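Local atomic coordinates of TNF receptor-associated factor 5 (Mus musculus, PDB entry 4GJH), a protein that probably relays signals from receptors of the tumour necrosis factor family in immune cells, assembling as a trimer through its TRAF domain. Residues 60-65 against 81-86; 71-76 against 142-147; 101-106 against 117-122; 27-32 against 163-168. All blocks are in the same frame, centred on the assembly; numbering follows the deposited sequence.

Contact 1 (60-65 against 81-86); sequences YRLCAR and LYFVVM
L62 lies opposite V85 and A64 opposite F83 as non-hydrogen-bonded pairs, alternating with the hydrogen-bonded pairs C63–V84 and R65–Y82. This is an antiparallel beta hairpin in one sheet of the TRAF-domain beta sandwich; its two strand axes come within 4.8 Å and run at 159° to each other. At the R65–Y82 pair the bonds go both ways, R65 N to Y82 O at 2.9 Å and Y82 N to R65 O at 2.8 Å. At the next hydrogen-bonded pair, C63 N reaches V84 O at 3.0 Å, while the return bond from V84 N to C63 O is bent and weak. M86 N adds a last bond to R61 O, 2.9 Å long.

L62, A64, F83 and V85 share the face turned to strand 164-170, whose V168 and V170 pack against it. There L62 CD2 lies 3.5 Å from F83 CZ, the leucine crossing the tip of the ring at a slant, with V85 beyond. On the C63 and V84 side, the SG of C63 meets the SD of M86 at 3.6 Å. M86 then bends at its last torsion (chi3 62°), bringing CE over one face of the R61 guanidinium. That group also forms a salt bridge with E135 while the thioether lies over its flat side, with M86 CE 3.4 Å from R61 NH2.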
loop_
_atom_site.group_PDB
_atom_site.type_symbol
_atom_site.label_atom_id
_atom_site.label_comp_id
_atom_site.label_asym_id
_atom_site.label_seq_id
_atom_site.Cartn_x
_atom_site.Cartn_y
_atom_site.Cartn_z
ATOM N N TYR C 60 -6.746 -9.971 -9.518
ATOM C CA TYR C 60 -7.226 -11.106 -8.762
ATOM C C TYR C 60 -6.796 -11.052 -7.303
ATOM O O TYR C 60 -5.625 -10.780 -6.990
ATOM C CB TYR C 60 -6.660 -12.388 -9.344
ATOM C CG TYR C 60 -6.938 -12.660 -10.806
ATOM C CD1 TYR C 60 -8.129 -13.243 -11.207
ATOM C CD2 TYR C 60 -5.983 -12.401 -11.771
ATOM C CE1 TYR C 60 -8.375 -13.534 -12.525
ATOM C CE2 TYR C 60 -6.218 -12.677 -13.091
ATOM C CZ TYR C 60 -7.425 -13.248 -13.471
ATOM O OH TYR C 60 -7.686 -13.539 -14.805
ATOM N N ARG C 61 -7.743 -11.344 -6.414
ATOM C CA ARG C 61 -7.439 -11.541 -5.001
ATOM C C ARG C 61 -7.092 -13.013 -4.801
ATOM O O ARG C 61 -7.764 -13.882 -5.325
ATOM C CB ARG C 61 -8.616 -11.122 -4.114
ATOM C CG ARG C 61 -8.202 -10.811 -2.675
ATOM C CD ARG C 61 -9.246 -9.993 -1.924
ATOM N NE ARG C 61 -10.368 -10.846 -1.605
ATOM C CZ ARG C 61 -10.619 -11.342 -0.399
ATOM N NH1 ARG C 61 -9.835 -11.030 0.637
ATOM N NH2 ARG C 61 -11.670 -12.139 -0.234
ATOM N N LEU C 62 -6.031 -13.284 -4.055
ATOM C CA LEU C 62 -5.496 -14.640 -3.923
ATOM C C LEU C 62 -4.980 -14.861 -2.522
ATOM O O LEU C 62 -4.853 -13.910 -1.734
ATOM C CB LEU C 62 -4.311 -14.837 -4.867
ATOM C CG LEU C 62 -4.597 -14.529 -6.334
ATOM C CD1 LEU C 62 -3.295 -14.383 -7.105
ATOM C CD2 LEU C 62 -5.507 -15.598 -6.964
ATOM N N CYS C 63 -4.662 -16.113 -2.212
ATOM C CA CYS C 63 -3.951 -16.416 -0.973
ATOM C C CYS C 63 -3.485 -17.843 -0.968
ATOM O O CYS C 63 -3.846 -18.636 -1.845
ATOM C CB CYS C 63 -4.818 -16.183 0.263
ATOM S SG CYS C 63 -6.076 -17.438 0.512
ATOM N N ALA C 64 -2.694 -18.174 0.042
ATOM C CA ALA C 64 -2.135 -19.502 0.139
ATOM C C ALA C 64 -2.679 -20.203 1.370
ATOM O O ALA C 64 -3.141 -19.563 2.317
ATOM C CB ALA C 64 -0.621 -19.425 0.183
ATOM N N ARG C 65 -2.625 -21.526 1.357
ATOM C CA ARG C 65 -3.107 -22.292 2.492
ATOM C C ARG C 65 -2.206 -23.469 2.726
ATOM O O ARG C 65 -1.877 -24.177 1.789
ATOM C CB ARG C 65 -4.497 -22.798 2.197
ATOM C CG ARG C 65 -5.092 -23.621 3.291
ATOM C CD ARG C 65 -6.426 -24.079 2.810
ATOM N NE ARG C 65 -7.297 -24.544 3.876
ATOM C CZ ARG C 65 -8.620 -24.514 3.790
ATOM N NH1 ARG C 65 -9.186 -24.027 2.688
ATOM N NH2 ARG C 65 -9.362 -24.956 4.799
ATOM N N LEU C 81 0.911 -27.718 0.549
ATOM C CA LEU C 81 0.804 -26.311 0.176
ATOM C C LEU C 81 -0.131 -26.052 -0.982
ATOM O O LEU C 81 0.090 -26.540 -2.085
ATOM C CB LEU C 81 2.179 -25.749 -0.172
ATOM C CG LEU C 81 2.196 -24.245 -0.469
ATOM C CD1 LEU C 81 1.550 -23.456 0.662
ATOM C CD2 LEU C 81 3.616 -23.798 -0.729
ATOM N N TYR C 82 -1.159 -25.259 -0.737
ATOM C CA TYR C 82 -2.184 -24.999 -1.740
ATOM C C TYR C 82 -2.350 -23.524 -2.107
ATOM O O TYR C 82 -2.183 -22.625 -1.269
ATOM C CB TYR C 82 -3.532 -25.556 -1.293
ATOM C CG TYR C 82 -3.560 -27.059 -1.130
ATOM C CD1 TYR C 82 -3.368 -27.896 -2.214
ATOM C CD2 TYR C 82 -3.789 -27.641 0.115
ATOM C CE1 TYR C 82 -3.397 -29.280 -2.062
ATOM C CE2 TYR C 82 -3.824 -29.016 0.279
ATOM C CZ TYR C 82 -3.633 -29.838 -0.817
ATOM O OH TYR C 82 -3.667 -31.222 -0.679
ATOM N N PHE C 83 -2.698 -23.306 -3.373
ATOM C CA PHE C 83 -2.948 -21.993 -3.929
ATOM C C PHE C 83 -4.448 -21.794 -3.928
ATOM O O PHE C 83 -5.175 -22.755 -4.061
ATOM C CB PHE C 83 -2.398 -21.934 -5.354
ATOM C CG PHE C 83 -2.707 -20.652 -6.089
ATOM C CD1 PHE C 83 -2.031 -19.463 -5.784
ATOM C CD2 PHE C 83 -3.648 -20.636 -7.104
ATOM C CE1 PHE C 83 -2.309 -18.284 -6.472
ATOM C CE2 PHE C 83 -3.927 -19.457 -7.799
ATOM C CZ PHE C 83 -3.256 -18.277 -7.484
ATOM N N VAL C 84 -4.905 -20.551 -3.775
ATOM C CA VAL C 84 -6.340 -20.256 -3.669
ATOM C C VAL C 84 -6.751 -18.944 -4.338
ATOM O O VAL C 84 -6.273 -17.866 -3.971
ATOM C CB VAL C 84 -6.792 -20.106 -2.207
ATOM C CG1 VAL C 84 -8.246 -19.722 -2.182
ATOM C CG2 VAL C 84 -6.535 -21.365 -1.416
ATOM N N VAL C 85 -7.658 -19.040 -5.298
ATOM C CA VAL C 85 -8.293 -17.862 -5.867
ATOM C C VAL C 85 -9.446 -17.439 -4.975
ATOM O O VAL C 85 -10.339 -18.239 -4.679
ATOM C CB VAL C 85 -8.864 -18.141 -7.257
ATOM C CG1 VAL C 85 -9.537 -16.904 -7.806
ATOM C CG2 VAL C 85 -7.782 -18.635 -8.186
ATOM N N MET C 86 -9.435 -16.182 -4.554
ATOM C CA MET C 86 -10.487 -15.679 -3.697
ATOM C C MET C 86 -11.396 -14.821 -4.535
ATOM O O MET C 86 -11.048 -14.477 -5.658
ATOM C CB MET C 86 -9.890 -14.856 -2.561
ATOM C CG MET C 86 -8.708 -15.528 -1.886
ATOM S SD MET C 86 -8.119 -14.629 -0.446
ATOM C CE MET C 86 -9.586 -14.702 0.571
#

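Contact 2 (71-76 against 142-147)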
loop_
_atom_site.group_PDB
_atom_site.type_symbol
_atom_site.label_atom_id
_atom_site.label_comp_id
_atom_site.label_asym_id
_atom_site.label_seq_id
_atom_site.Cartn_x
_atom_site.Cartn_y
_atom_site.Cartn_z
ATOM N N ASP C 71 -2.257 -33.058 4.108
ATOM C CA ASP C 71 -3.640 -33.163 3.691
ATOM C C ASP C 71 -3.745 -34.190 2.575
ATOM O O ASP C 71 -2.895 -34.227 1.669
ATOM C CB ASP C 71 -4.122 -31.800 3.218
ATOM C CG ASP C 71 -5.468 -31.855 2.562
ATOM O OD1 ASP C 71 -6.480 -31.945 3.303
ATOM O OD2 ASP C 71 -5.511 -31.797 1.308
ATOM N N GLY C 72 -4.782 -35.026 2.656
ATOM C CA GLY C 72 -5.020 -36.079 1.684
ATOM C C GLY C 72 -3.787 -36.901 1.351
ATOM O O GLY C 72 -3.220 -37.594 2.201
ATOM N N SER C 73 -3.363 -36.809 0.098
ATOM C CA SER C 73 -2.220 -37.569 -0.406
ATOM C C SER C 73 -0.923 -37.467 0.451
ATOM O O SER C 73 -0.031 -38.307 0.345
ATOM C CB SER C 73 -1.973 -37.130 -1.856
ATOM O OG SER C 73 -0.702 -37.520 -2.328
ATOM N N GLY C 74 -0.814 -36.432 1.284
ATOM C CA GLY C 74 0.379 -36.212 2.091
ATOM C C GLY C 74 0.055 -36.096 3.571
ATOM O O GLY C 74 0.904 -35.762 4.395
ATOM N N LYS C 75 -1.199 -36.370 3.899
ATOM C CA LYS C 75 -1.678 -36.381 5.276
ATOM C C LYS C 75 -0.726 -37.110 6.210
ATOM O O LYS C 75 -0.353 -38.269 5.959
ATOM C CB LYS C 75 -3.040 -37.077 5.318
ATOM C CG LYS C 75 -3.507 -37.459 6.703
ATOM C CD LYS C 75 -4.014 -36.260 7.463
ATOM C CE LYS C 75 -4.255 -36.609 8.924
ATOM N NZ LYS C 75 -5.377 -37.581 9.115
ATOM N N GLY C 76 -0.338 -36.437 7.289
ATOM C CA GLY C 76 0.497 -37.045 8.313
ATOM C C GLY C 76 1.978 -37.140 7.979
ATOM O O GLY C 76 2.784 -37.406 8.864
ATOM N N CYS C 142 -0.130 -28.792 -3.968
ATOM C CA CYS C 142 0.669 -29.981 -3.719
ATOM C C CYS C 142 0.442 -30.497 -2.317
ATOM O O CYS C 142 0.971 -29.937 -1.347
ATOM C CB CYS C 142 2.150 -29.669 -3.881
ATOM S SG CYS C 142 2.535 -28.758 -5.363
ATOM N N PRO C 143 -0.335 -31.582 -2.204
ATOM C CA PRO C 143 -0.585 -32.207 -0.905
ATOM C C PRO C 143 0.732 -32.763 -0.386
ATOM O O PRO C 143 0.910 -32.907 0.823
ATOM C CB PRO C 143 -1.555 -33.353 -1.235
ATOM C CG PRO C 143 -2.047 -33.058 -2.622
ATOM C CD PRO C 143 -0.914 -32.361 -3.304
ATOM N N ARG C 144 1.650 -33.067 -1.303
ATOM C CA ARG C 144 2.936 -33.635 -0.913
ATOM C C ARG C 144 4.072 -32.719 -1.361
ATOM O O ARG C 144 5.078 -33.146 -1.929
ATOM C CB ARG C 144 3.081 -35.064 -1.450
ATOM C CG ARG C 144 2.090 -36.054 -0.803
ATOM C CD ARG C 144 1.968 -37.368 -1.600
ATOM N NE ARG C 144 3.231 -38.084 -1.617
ATOM C CZ ARG C 144 3.592 -38.941 -0.672
ATOM N NH1 ARG C 144 2.772 -39.190 0.347
ATOM N NH2 ARG C 144 4.771 -39.546 -0.746
ATOM N N PHE C 145 3.885 -31.437 -1.093
ATOM C CA PHE C 145 4.836 -30.430 -1.502
ATOM C C PHE C 145 6.233 -30.733 -0.950
ATOM O O PHE C 145 7.205 -30.806 -1.704
ATOM C CB PHE C 145 4.344 -29.058 -1.050
ATOM C CG PHE C 145 5.218 -27.928 -1.501
ATOM C CD1 PHE C 145 5.491 -27.745 -2.852
ATOM C CD2 PHE C 145 5.775 -27.054 -0.576
ATOM C CE1 PHE C 145 6.302 -26.714 -3.271
ATOM C CE2 PHE C 145 6.594 -26.018 -0.988
ATOM C CZ PHE C 145 6.857 -25.842 -2.340
ATOM N N VAL C 146 6.334 -30.905 0.364
ATOM C CA VAL C 146 7.597 -31.307 0.972
ATOM C C VAL C 146 7.369 -32.197 2.195
ATOM O O VAL C 146 6.476 -31.932 3.011
ATOM C CB VAL C 146 8.434 -30.092 1.390
ATOM C CG1 VAL C 146 7.736 -29.314 2.500
ATOM C CG2 VAL C 146 9.817 -30.526 1.847
ATOM N N SER C 147 8.173 -33.253 2.323
ATOM C CA SER C 147 7.988 -34.203 3.416
ATOM C C SER C 147 8.503 -33.627 4.737
ATOM O O SER C 147 9.504 -32.910 4.768
ATOM C CB SER C 147 8.698 -35.527 3.112
ATOM O OG SER C 147 10.111 -35.369 3.087
#
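R144 leans over the turn at S73 and G74, and its side chain makes the one hydrogen bond joining the two segments. From CB, CG is set anti to the carbonyl carbon (chi1 -67°) and rests against the backbone of the turn, 3.4 Å from G74 CA and 3.3 Å from S73 O. CD continues past S73, where the modelled approach to the hydroxyl is too close to be trusted. The chain bends at chi3 (64°), which sets the position of NE, 3.8 Å from S73 O; the guanidinium meets the turn with its edge. NH1 closes the loop with a bond of 2.9 Å to S73 O, nearly straight at 164°, the carbonyl lying close to the guanidinium plane.

Beside this arm, P143 sets CB against D71 O at 3.3 Å, and P143 O receives a CA-H contact from G74. P143 O also accepts a hydrogen bond from S80 OG.

The turn belongs to the connection between strands 61-67 and 78-85, and 142-147 is the neighbour of strand 78-85 at the edge of one sheet of the TRAF-domain beta sandwich. R144 touches H78 at the start of strand 78-85, while S147 leads into helix 148-152.

Contact 3 (101-106 against 117-122); sequences RVTLML and VETFKA
V102 O is gripped by two donors from the opposite strand: F120 N at 2.9 Å, and T119 OG1 at 3.1 Å, which comes from well above the carbonyl plane. The same T119 oxygen, anti to its backbone N (chi1 -180°), accepts from R101 NH1, also at 3.1 Å, and lies close to the plane of that guanidinium. Across this antiparallel hairpin of the TRAF-domain sandwich, V102 N returns a bond to F120 O. L104 and E118 form the next hydrogen-bonded pair, with L104 N 2.8 Å from E118 O.

F120 has CG in the crowded position between N and the carbonyl carbon (chi1 55°). Its ring lies by V102 and L104: V102 O sits over one face, offset toward the rim, while L104 CD1 meets the edge 3.9 Å from F120 CE2. On the far side of strand 101-106 from F120, V102 and L104 pack on V168 of strand 164-170. On the other face T103 CG2 touches V117 CG2 at 3.4 Å.

The chemistry is thus two-sided: V102, L104 and F120 pack as an apolar group on the face they share with E118, whereas the opposite face adds a relay from R101 through the T119 hydroxyl to V102 O, tying side chains to the backbone pairing.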
loop_
_atom_site.group_PDB
_atom_site.type_symbol
_atom_site.label_atom_id
_atom_site.label_comp_id
_atom_site.label_asym_id
_atom_site.label_seq_id
_atom_site.Cartn_x
_atom_site.Cartn_y
_atom_site.Cartn_z
ATOM N N ARG C 101 0.499 -19.106 -14.932
ATOM C CA ARG C 101 1.397 -20.075 -14.305
ATOM C C ARG C 101 1.612 -19.686 -12.843
ATOM O O ARG C 101 1.647 -18.497 -12.496
ATOM C CB ARG C 101 2.728 -20.158 -15.058
ATOM C CG ARG C 101 3.837 -20.835 -14.281
ATOM C CD ARG C 101 5.060 -21.089 -15.156
ATOM N NE ARG C 101 4.735 -21.904 -16.330
ATOM C CZ ARG C 101 4.553 -23.226 -16.310
ATOM N NH1 ARG C 101 4.656 -23.909 -15.165
ATOM N NH2 ARG C 101 4.259 -23.869 -17.436
ATOM N N VAL C 102 1.733 -20.684 -11.981
ATOM C CA VAL C 102 1.941 -20.434 -10.557
ATOM C C VAL C 102 3.126 -21.226 -10.027
ATOM O O VAL C 102 3.360 -22.364 -10.418
ATOM C CB VAL C 102 0.704 -20.806 -9.739
ATOM C CG1 VAL C 102 0.955 -20.579 -8.264
ATOM C CG2 VAL C 102 -0.505 -20.018 -10.207
ATOM N N THR C 103 3.887 -20.613 -9.137
ATOM C CA THR C 103 5.035 -21.285 -8.554
ATOM C C THR C 103 4.940 -21.228 -7.046
ATOM O O THR C 103 4.653 -20.181 -6.475
ATOM C CB THR C 103 6.365 -20.672 -9.016
ATOM O OG1 THR C 103 6.471 -20.772 -10.444
ATOM C CG2 THR C 103 7.532 -21.413 -8.369
ATOM N N LEU C 104 5.168 -22.377 -6.424
ATOM C CA LEU C 104 5.046 -22.568 -4.990
ATOM C C LEU C 104 6.420 -22.879 -4.450
ATOM O O LEU C 104 7.149 -23.667 -5.055
ATOM C CB LEU C 104 4.132 -23.754 -4.707
ATOM C CG LEU C 104 2.687 -23.595 -5.174
ATOM C CD1 LEU C 104 1.868 -24.847 -4.838
ATOM C CD2 LEU C 104 2.095 -22.381 -4.506
ATOM N N MET C 105 6.773 -22.279 -3.316
ATOM C CA MET C 105 8.129 -22.416 -2.792
ATOM C C MET C 105 8.230 -22.467 -1.282
ATOM O O MET C 105 7.447 -21.853 -0.554
ATOM C CB MET C 105 9.018 -21.288 -3.283
ATOM C CG MET C 105 9.267 -21.265 -4.769
ATOM S SD MET C 105 10.501 -20.002 -5.153
ATOM C CE MET C 105 9.432 -18.738 -5.847
ATOM N N LEU C 106 9.212 -23.226 -0.823
ATOM C CA LEU C 106 9.633 -23.178 0.558
ATOM C C LEU C 106 11.075 -22.720 0.477
ATOM O O LEU C 106 11.866 -23.267 -0.299
ATOM C CB LEU C 106 9.529 -24.558 1.214
ATOM C CG LEU C 106 10.280 -24.765 2.540
ATOM C CD1 LEU C 106 9.621 -24.016 3.699
ATOM C CD2 LEU C 106 10.398 -26.233 2.870
ATOM N N VAL C 117 10.874 -25.838 -5.050
ATOM C CA VAL C 117 9.965 -25.131 -5.924
ATOM C C VAL C 117 9.173 -26.058 -6.835
ATOM O O VAL C 117 9.742 -26.895 -7.525
ATOM C CB VAL C 117 10.722 -24.103 -6.781
ATOM C CG1 VAL C 117 12.084 -24.624 -7.134
ATOM C CG2 VAL C 117 9.928 -23.772 -8.037
ATOM N N GLU C 118 7.854 -25.893 -6.831
ATOM C CA GLU C 118 6.980 -26.624 -7.740
ATOM C C GLU C 118 6.213 -25.606 -8.555
ATOM O O GLU C 118 5.686 -24.651 -7.998
ATOM C CB GLU C 118 6.000 -27.498 -6.958
ATOM C CG GLU C 118 6.658 -28.653 -6.225
ATOM C CD GLU C 118 7.381 -29.595 -7.174
ATOM O OE1 GLU C 118 6.854 -29.832 -8.282
ATOM O OE2 GLU C 118 8.481 -30.081 -6.824
ATOM N N THR C 119 6.144 -25.792 -9.867
ATOM C CA THR C 119 5.406 -24.854 -10.697
ATOM C C THR C 119 4.377 -25.560 -11.572
ATOM O O THR C 119 4.516 -26.742 -11.867
ATOM C CB THR C 119 6.361 -24.022 -11.565
ATOM O OG1 THR C 119 5.611 -23.096 -12.370
ATOM C CG2 THR C 119 7.174 -24.915 -12.462
ATOM N N PHE C 120 3.329 -24.851 -11.982
ATOM C CA PHE C 120 2.347 -25.467 -12.867
ATOM C C PHE C 120 1.499 -24.453 -13.614
ATOM O O PHE C 120 1.378 -23.314 -13.193
ATOM C CB PHE C 120 1.452 -26.452 -12.092
ATOM C CG PHE C 120 0.778 -25.846 -10.905
ATOM C CD1 PHE C 120 -0.382 -25.098 -11.058
ATOM C CD2 PHE C 120 1.304 -26.004 -9.636
ATOM C CE1 PHE C 120 -1.010 -24.519 -9.964
ATOM C CE2 PHE C 120 0.686 -25.432 -8.540
ATOM C CZ PHE C 120 -0.474 -24.688 -8.701
ATOM N N LYS C 121 0.908 -24.880 -14.727
ATOM C CA LYS C 121 0.005 -24.030 -15.490
ATOM C C LYS C 121 -1.406 -24.266 -14.979
ATOM O O LYS C 121 -1.808 -25.415 -14.771
ATOM C CB LYS C 121 0.083 -24.361 -16.983
ATOM C CG LYS C 121 -0.413 -23.236 -17.877
ATOM C CD LYS C 121 0.597 -22.081 -17.928
ATOM C CE LYS C 121 -0.017 -20.764 -18.436
ATOM N NZ LYS C 121 -0.502 -20.811 -19.854
ATOM N N ALA C 122 -2.164 -23.196 -14.765
ATOM C CA ALA C 122 -3.520 -23.344 -14.239
ATOM C C ALA C 122 -4.459 -23.985 -15.262
ATOM O O ALA C 122 -4.716 -23.427 -16.333
ATOM C CB ALA C 122 -4.073 -22.009 -13.752
#

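Contact 4 (27-32 against 163-168); sequences IWKVTD and TLFLKV
The first strand, 25-30, and the final strand 164-170 of the TRAF-domain beta sandwich meet here, pairing W28 with L166 and V30 with L164 although 130 residues lie between the segments. Their axes approach to 4.6 Å and run antiparallel, at 158°. Both pairs are hydrogen-bonded in each direction: W28 N donates to L166 O at 2.7 Å and L166 N to W28 O at 2.9 Å, then V30 N to L164 O at 2.7 Å and L164 N to V30 O at 2.9 Å. Between them K29 stands opposite F165, and beyond W28 I27 stands opposite K167, without such bonds.

On the W28 face, side chains lie alongside one another and point the same way. L166 CD1 reaches the six-membered part of the indole, 3.8 Å from W28 CE3, while V30 CG2 of the same strand lies over one face of the indole, offset toward its rim on the pyrrole side. L164 CD1 flanks V30 in turn, 3.7 Å from V30 CB. On the other face K29 runs beside F165: CG is anti to the backbone N (chi1 165°), and the aliphatic stem follows the ring, with K29 CD 3.4 Å from F165 CE1. The ammonium of K29 goes on to E89 O of the second subunit; F90 and L93 of the second subunit pack on I27 and F165 respectively.

In the sheet, strand 164-170 lies between 25-30 and 101-106. W28 points to the opposing sheet, touching V48 and S50 of strand 48-54 and A64 and A66 of strand 61-67, and just past this contact the chain enters helix 33-41.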
loop_
_atom_site.group_PDB
_atom_site.type_symbol
_atom_site.label_atom_id
_atom_site.label_comp_id
_atom_site.label_asym_id
_atom_site.label_seq_id
_atom_site.Cartn_x
_atom_site.Cartn_y
_atom_site.Cartn_z
ATOM N N ILE C 27 5.227 -13.564 0.018
ATOM C CA ILE C 27 6.161 -14.227 0.918
ATOM C C ILE C 27 5.512 -14.333 2.283
ATOM O O ILE C 27 5.099 -13.347 2.875
ATOM C CB ILE C 27 7.506 -13.512 0.987
ATOM C CG1 ILE C 27 8.054 -13.356 -0.426
ATOM C CG2 ILE C 27 8.459 -14.287 1.885
ATOM C CD1 ILE C 27 9.517 -13.241 -0.473
ATOM N N TRP C 28 5.405 -15.559 2.760
ATOM C CA TRP C 28 4.554 -15.883 3.885
ATOM C C TRP C 28 5.429 -16.406 5.009
ATOM O O TRP C 28 5.964 -17.507 4.935
ATOM C CB TRP C 28 3.540 -16.938 3.443
ATOM C CG TRP C 28 2.575 -17.337 4.489
ATOM C CD1 TRP C 28 2.380 -16.747 5.697
ATOM C CD2 TRP C 28 1.663 -18.437 4.428
ATOM N NE1 TRP C 28 1.388 -17.399 6.390
ATOM C CE2 TRP C 28 0.936 -18.446 5.629
ATOM C CE3 TRP C 28 1.388 -19.411 3.469
ATOM C CZ2 TRP C 28 -0.042 -19.392 5.898
ATOM C CZ3 TRP C 28 0.420 -20.341 3.738
ATOM C CH2 TRP C 28 -0.287 -20.321 4.944
ATOM N N LYS C 29 5.602 -15.598 6.042
ATOM C CA LYS C 29 6.389 -16.023 7.188
ATOM C C LYS C 29 5.526 -16.840 8.142
ATOM O O LYS C 29 4.468 -16.391 8.617
ATOM C CB LYS C 29 6.997 -14.813 7.916
ATOM C CG LYS C 29 7.525 -15.132 9.302
ATOM C CD LYS C 29 8.715 -14.286 9.702
ATOM C CE LYS C 29 8.288 -13.126 10.582
ATOM N NZ LYS C 29 9.470 -12.507 11.267
ATOM N N VAL C 30 5.982 -18.048 8.425
ATOM C CA VAL C 30 5.282 -18.905 9.366
ATOM C C VAL C 30 6.103 -19.106 10.643
ATOM O O VAL C 30 7.116 -19.808 10.651
ATOM C CB VAL C 30 4.928 -20.236 8.715
ATOM C CG1 VAL C 30 4.082 -21.063 9.653
ATOM C CG2 VAL C 30 4.163 -19.972 7.433
ATOM N N THR C 31 5.664 -18.466 11.719
ATOM C CA THR C 31 6.387 -18.523 12.978
ATOM C C THR C 31 5.727 -19.533 13.888
ATOM O O THR C 31 4.584 -19.932 13.653
ATOM C CB THR C 31 6.308 -17.198 13.711
ATOM O OG1 THR C 31 4.940 -16.958 14.067
ATOM C CG2 THR C 31 6.813 -16.066 12.838
ATOM N N ASP C 32 6.433 -19.936 14.942
ATOM C CA ASP C 32 5.904 -20.931 15.857
ATOM C C ASP C 32 5.581 -22.228 15.143
ATOM O O ASP C 32 4.477 -22.757 15.282
ATOM C CB ASP C 32 4.611 -20.427 16.476
ATOM C CG ASP C 32 4.842 -19.655 17.733
ATOM O OD1 ASP C 32 4.796 -18.404 17.661
ATOM O OD2 ASP C 32 5.071 -20.315 18.784
ATOM N N THR C 163 10.747 -20.940 12.649
ATOM C CA THR C 163 9.948 -20.295 11.614
ATOM C C THR C 163 10.470 -20.563 10.202
ATOM O O THR C 163 11.690 -20.608 9.976
ATOM C CB THR C 163 9.835 -18.773 11.798
ATOM O OG1 THR C 163 10.694 -18.144 10.849
ATOM C CG2 THR C 163 10.185 -18.307 13.243
ATOM N N LEU C 164 9.526 -20.742 9.267
ATOM C CA LEU C 164 9.816 -21.008 7.854
ATOM C C LEU C 164 9.116 -19.996 6.955
ATOM O O LEU C 164 8.167 -19.333 7.366
ATOM C CB LEU C 164 9.356 -22.407 7.463
ATOM C CG LEU C 164 7.849 -22.718 7.588
ATOM C CD1 LEU C 164 7.028 -22.173 6.423
ATOM C CD2 LEU C 164 7.601 -24.223 7.725
ATOM N N PHE C 165 9.567 -19.903 5.712
ATOM C CA PHE C 165 8.999 -18.943 4.782
ATOM C C PHE C 165 8.497 -19.638 3.533
ATOM O O PHE C 165 9.243 -20.376 2.882
ATOM C CB PHE C 165 10.045 -17.885 4.395
ATOM C CG PHE C 165 10.453 -16.993 5.531
ATOM C CD1 PHE C 165 9.852 -15.764 5.713
ATOM C CD2 PHE C 165 11.423 -17.395 6.429
ATOM C CE1 PHE C 165 10.221 -14.939 6.760
ATOM C CE2 PHE C 165 11.799 -16.580 7.477
ATOM C CZ PHE C 165 11.194 -15.346 7.641
ATOM N N LEU C 166 7.235 -19.393 3.192
ATOM C CA LEU C 166 6.689 -19.913 1.944
ATOM C C LEU C 166 6.505 -18.780 0.965
ATOM O O LEU C 166 6.207 -17.660 1.347
ATOM C CB LEU C 166 5.344 -20.619 2.142
ATOM C CG LEU C 166 5.377 -21.642 3.254
ATOM C CD1 LEU C 166 4.004 -22.166 3.651
ATOM C CD2 LEU C 166 6.414 -22.716 2.960
ATOM N N LYS C 167 6.660 -19.092 -0.310
ATOM C CA LYS C 167 6.550 -18.096 -1.345
ATOM C C LYS C 167 5.662 -18.578 -2.474
ATOM O O LYS C 167 5.847 -19.658 -2.998
ATOM C CB LYS C 167 7.940 -17.746 -1.884
ATOM C CG LYS C 167 7.918 -16.744 -3.030
ATOM C CD LYS C 167 9.324 -16.269 -3.385
ATOM C CE LYS C 167 9.325 -15.541 -4.723
ATOM N NZ LYS C 167 10.584 -14.800 -4.968
ATOM N N VAL C 168 4.690 -17.765 -2.849
ATOM C CA VAL C 168 3.914 -18.019 -4.049
ATOM C C VAL C 168 4.218 -16.929 -5.053
ATOM O O VAL C 168 4.317 -15.755 -4.696
ATOM C CB VAL C 168 2.415 -18.006 -3.761
ATOM C CG1 VAL C 168 1.634 -18.235 -5.041
ATOM C CG2 VAL C 168 2.061 -19.075 -2.704
#

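In the fold
Contact 1 lies in one sheet of the sandwich, contact 2 fastens a loop to that sheet's edge strand, and contacts 3 and 4 lie in the other sheet. Contact 4 joins the first and last strands, with the other three between its segments; contact 1 precedes contact 3, while the segments of contacts 1 and 2 alternate. Contacts 1 and 3 are closest, centres about 12 Å apart, F83 against V102 across the sandwich. Contacts 1 and 2 meet between strands 78-85 and 142-147, and Y82 OH probably bonds D71 OD2; contacts 3 and 4 join at M105 O and K167 N. F145 of contact 2 packs on L104 and E118. Together they bind both sheets, and contact 4 meets a neighbouring subunit.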